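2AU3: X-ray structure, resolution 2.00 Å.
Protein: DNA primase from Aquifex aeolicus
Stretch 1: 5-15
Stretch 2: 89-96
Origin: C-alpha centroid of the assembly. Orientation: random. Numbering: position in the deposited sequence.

Stretch 1, residues 5-15: SDIDELRREID
Stretch 2 (89-96) RYGKKLDL

How do the two stretches lie against each other? Stretch 1 is a helix from Asp6 to Glu13, its start capped by Ser5, whose OG accepts from Asp8 N at 3.3 Å. Stretch 2 leaves a helix after Tyr90; Gly91 turns with positive phi (70/35) in a Schellman motif, and Lys92 to Asp95 continue in extended form. The chains run antiparallel: Asp6 CA lies 5.3 Å from Leu94 CA, Leu10 CA 6.5 Å from Lys92 CA, and Ile14 CA 7.7 Å from Tyr90 CA. Together they bury 596 Å².

What does Asp6 do at the first turn? Its CB points toward stretch 2, and with chi1 m Asp6 OD2 accepts a weak hydrogen bond from Asp95 N (3.3 Å). The same Asp6 OD2 lies 2.7 Å from Asp95 OD1, a close pair of acceptors that is no hydrogen bond. Water 1 joins the backbones, donating to Asp6 O (2.7 Å) and Lys93 O (2.6 Å). Leu94, t/p, brings CD1 to 3.6 Å from Asp6 CB and 4.0 Å from CD1 of buried Ile7 (t/p), giving this polar end an apolar floor.

How does Tyr90 close the other end? With chi1 m and chi2 -85°, its ring reaches the end of the helix. Ile14 (m/t) sets CG1 over one face, 4.1 Å from the ring centroid, a CH-pi contact suited to a branched aliphatic chain. Water 3 lies 2.6 Å from Tyr90 OH and accepts weakly from Asp15 N (3.3 Å).

What fills the middle? The CA-to-CB bond of Lys92 points toward the helix, and its side chain (m/m, then chi3 -96° and chi4 t) passes across the helix rather than along it: Lys92 CE is 3.8 Å from Glu9 O, and Lys92 CB is 4.4 Å from Leu10 CD1. Lys92 NZ stays 4.1 Å from Glu9 OE1, beyond a salt bridge, so attraction there is loose.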

# COMPACT_ATOMS: atom_id res chain seq x y z
N SER A 5 -27.13 4.97 6.46
CA SER A 5 -27.33 3.70 5.73
C SER A 5 -27.43 2.44 6.60
O SER A 5 -26.65 2.27 7.53
CB SER A 5 -26.28 3.53 4.62
OG SER A 5 -25.17 2.76 5.04
N ASP A 6 -28.38 1.57 6.27
CA ASP A 6 -28.63 0.35 7.05
C ASP A 6 -27.36 -0.46 7.28
O ASP A 6 -27.13 -0.98 8.38
CB ASP A 6 -29.64 -0.55 6.34
CG ASP A 6 -31.02 0.06 6.27
OD1 ASP A 6 -31.25 1.10 6.92
OD2 ASP A 6 -31.95 -0.43 5.57
N ILE A 7 -26.55 -0.58 6.22
CA ILE A 7 -25.37 -1.41 6.25
C ILE A 7 -24.26 -0.84 7.15
O ILE A 7 -23.59 -1.58 7.85
CB ILE A 7 -24.85 -1.66 4.80
CG1 ILE A 7 -23.84 -2.80 4.79
CG2 ILE A 7 -24.27 -0.41 4.20
CD1 ILE A 7 -24.49 -4.13 5.01
N ASP A 8 -24.07 0.47 7.11
CA ASP A 8 -23.11 1.11 7.98
C ASP A 8 -23.58 0.98 9.45
O ASP A 8 -22.80 0.64 10.34
CB ASP A 8 -22.96 2.59 7.58
CG ASP A 8 -21.96 3.35 8.44
OD1 ASP A 8 -20.81 2.87 8.63
OD2 ASP A 8 -22.24 4.46 8.95
N GLU A 9 -24.86 1.23 9.67
CA GLU A 9 -25.47 1.08 10.99
C GLU A 9 -25.36 -0.37 11.47
O GLU A 9 -25.07 -0.63 12.63
CB GLU A 9 -26.94 1.54 10.95
CG GLU A 9 -27.11 3.05 10.78
CD GLU A 9 -26.40 3.87 11.87
OE1 GLU A 9 -26.57 3.57 13.10
OE2 GLU A 9 -25.72 4.86 11.51
N LEU A 10 -25.56 -1.32 10.57
CA LEU A 10 -25.37 -2.73 10.93
C LEU A 10 -23.93 -2.97 11.34
O LEU A 10 -23.68 -3.59 12.37
CB LEU A 10 -25.75 -3.66 9.78
CG LEU A 10 -25.50 -5.15 10.02
CD1 LEU A 10 -26.19 -5.65 11.31
CD2 LEU A 10 -25.91 -6.00 8.81
N ARG A 11 -22.99 -2.51 10.53
CA ARG A 11 -21.60 -2.80 10.83
C ARG A 11 -21.18 -2.24 12.18
O ARG A 11 -20.46 -2.90 12.91
CB ARG A 11 -20.68 -2.26 9.76
CG ARG A 11 -20.81 -2.94 8.43
CD ARG A 11 -20.35 -2.05 7.34
NE ARG A 11 -20.07 -2.79 6.13
CZ ARG A 11 -20.08 -2.25 4.93
NH1 ARG A 11 -20.36 -0.95 4.80
NH2 ARG A 11 -19.78 -2.99 3.88
N ARG A 12 -21.61 -1.01 12.49
CA ARG A 12 -21.31 -0.39 13.80
C ARG A 12 -21.81 -1.24 14.99
O ARG A 12 -21.11 -1.39 16.00
CB ARG A 12 -21.90 1.02 13.88
CG ARG A 12 -21.21 2.07 12.98
CD ARG A 12 -22.07 3.35 12.77
NE ARG A 12 -21.43 4.33 11.89
CZ ARG A 12 -20.54 5.25 12.28
NH1 ARG A 12 -20.19 5.33 13.56
NH2 ARG A 12 -20.01 6.08 11.39
N GLU A 13 -23.00 -1.81 14.85
CA GLU A 13 -23.63 -2.59 15.92
C GLU A 13 -22.98 -3.97 16.15
O GLU A 13 -23.03 -4.49 17.27
CB GLU A 13 -25.12 -2.76 15.60
CG GLU A 13 -25.91 -3.49 16.68
CD GLU A 13 -26.28 -2.59 17.85
OE1 GLU A 13 -25.85 -1.40 17.88
OE2 GLU A 13 -27.00 -3.08 18.75
N ILE A 14 -22.42 -4.57 15.10
CA ILE A 14 -21.83 -5.92 15.23
C ILE A 14 -20.50 -5.87 15.97
O ILE A 14 -19.73 -4.93 15.79
CB ILE A 14 -21.60 -6.57 13.85
CG1 ILE A 14 -22.92 -6.90 13.17
CG2 ILE A 14 -20.81 -7.84 14.01
CD1 ILE A 14 -22.80 -6.96 11.65
N ASP A 15 -20.24 -6.87 16.80
CA ASP A 15 -18.91 -7.09 17.35
C ASP A 15 -18.43 -8.40 16.75
O ASP A 15 -19.03 -9.45 16.99
CB ASP A 15 -18.95 -7.19 18.89
CG ASP A 15 -17.55 -7.25 19.53
OD1 ASP A 15 -16.54 -7.54 18.82
OD2 ASP A 15 -17.35 -7.01 20.74
N ARG A 89 -30.40 -11.26 13.23
CA ARG A 89 -29.84 -11.62 14.54
C ARG A 89 -29.69 -10.41 15.48
O ARG A 89 -29.75 -10.55 16.70
CB ARG A 89 -28.48 -12.30 14.38
CG ARG A 89 -28.55 -13.73 13.86
CD ARG A 89 -29.37 -14.67 14.76
NE ARG A 89 -28.78 -14.90 16.09
CZ ARG A 89 -27.63 -15.54 16.33
NH1 ARG A 89 -26.90 -16.00 15.31
NH2 ARG A 89 -27.21 -15.72 17.57
N TYR A 90 -29.47 -9.23 14.91
CA TYR A 90 -29.17 -8.05 15.71
C TYR A 90 -30.38 -7.13 15.85
O TYR A 90 -30.34 -6.16 16.61
CB TYR A 90 -27.94 -7.31 15.16
CG TYR A 90 -26.61 -7.88 15.66
CD1 TYR A 90 -26.06 -7.49 16.89
CD2 TYR A 90 -25.92 -8.84 14.90
CE1 TYR A 90 -24.83 -8.04 17.35
CE2 TYR A 90 -24.71 -9.40 15.35
CZ TYR A 90 -24.16 -8.99 16.56
OH TYR A 90 -22.98 -9.56 16.98
N GLY A 91 -31.48 -7.43 15.15
CA GLY A 91 -32.68 -6.61 15.23
C GLY A 91 -32.48 -5.25 14.57
O GLY A 91 -32.99 -4.23 15.03
N LYS A 92 -31.70 -5.25 13.50
CA LYS A 92 -31.46 -4.04 12.73
C LYS A 92 -32.12 -4.23 11.38
O LYS A 92 -32.25 -5.35 10.88
CB LYS A 92 -29.96 -3.79 12.56
CG LYS A 92 -29.20 -3.38 13.85
CD LYS A 92 -29.59 -1.97 14.36
CE LYS A 92 -28.62 -0.89 13.88
NZ LYS A 92 -29.07 0.52 14.25
N LYS A 93 -32.56 -3.12 10.79
CA LYS A 93 -33.22 -3.16 9.50
C LYS A 93 -32.16 -3.22 8.39
O LYS A 93 -31.05 -2.70 8.55
CB LYS A 93 -34.16 -1.95 9.36
CG LYS A 93 -33.82 -0.95 8.26
CD LYS A 93 -33.71 0.48 8.81
CE LYS A 93 -34.97 1.31 8.52
NZ LYS A 93 -35.58 1.87 9.78
N LEU A 94 -32.48 -3.92 7.31
CA LEU A 94 -31.65 -3.90 6.11
C LEU A 94 -32.47 -4.29 4.88
O LEU A 94 -32.68 -5.47 4.62
CB LEU A 94 -30.42 -4.81 6.26
CG LEU A 94 -29.43 -4.88 5.08
CD1 LEU A 94 -28.45 -3.72 5.12
CD2 LEU A 94 -28.70 -6.18 5.13
N ASP A 95 -32.93 -3.29 4.14
CA ASP A 95 -33.63 -3.54 2.88
C ASP A 95 -32.61 -3.57 1.75
O ASP A 95 -31.93 -2.57 1.51
CB ASP A 95 -34.71 -2.48 2.61
CG ASP A 95 -34.62 -1.28 3.56
OD1 ASP A 95 -33.64 -0.52 3.46
OD2 ASP A 95 -35.49 -1.03 4.45
N LEU A 96 -32.48 -4.72 1.09
CA LEU A 96 -31.44 -4.92 0.08
C LEU A 96 -31.62 -4.02 -1.13
O LEU A 96 -30.71 -3.90 -1.95
CB LEU A 96 -31.36 -6.39 -0.36
CG LEU A 96 -31.31 -7.48 0.70
CD1 LEU A 96 -32.17 -8.65 0.26
CD2 LEU A 96 -29.87 -7.93 0.96
O HOH W 1 -29.24 -1.46 10.01
O HOH W 2 -30.19 -0.89 3.12
O HOH W 3 -22.05 -8.41 19.10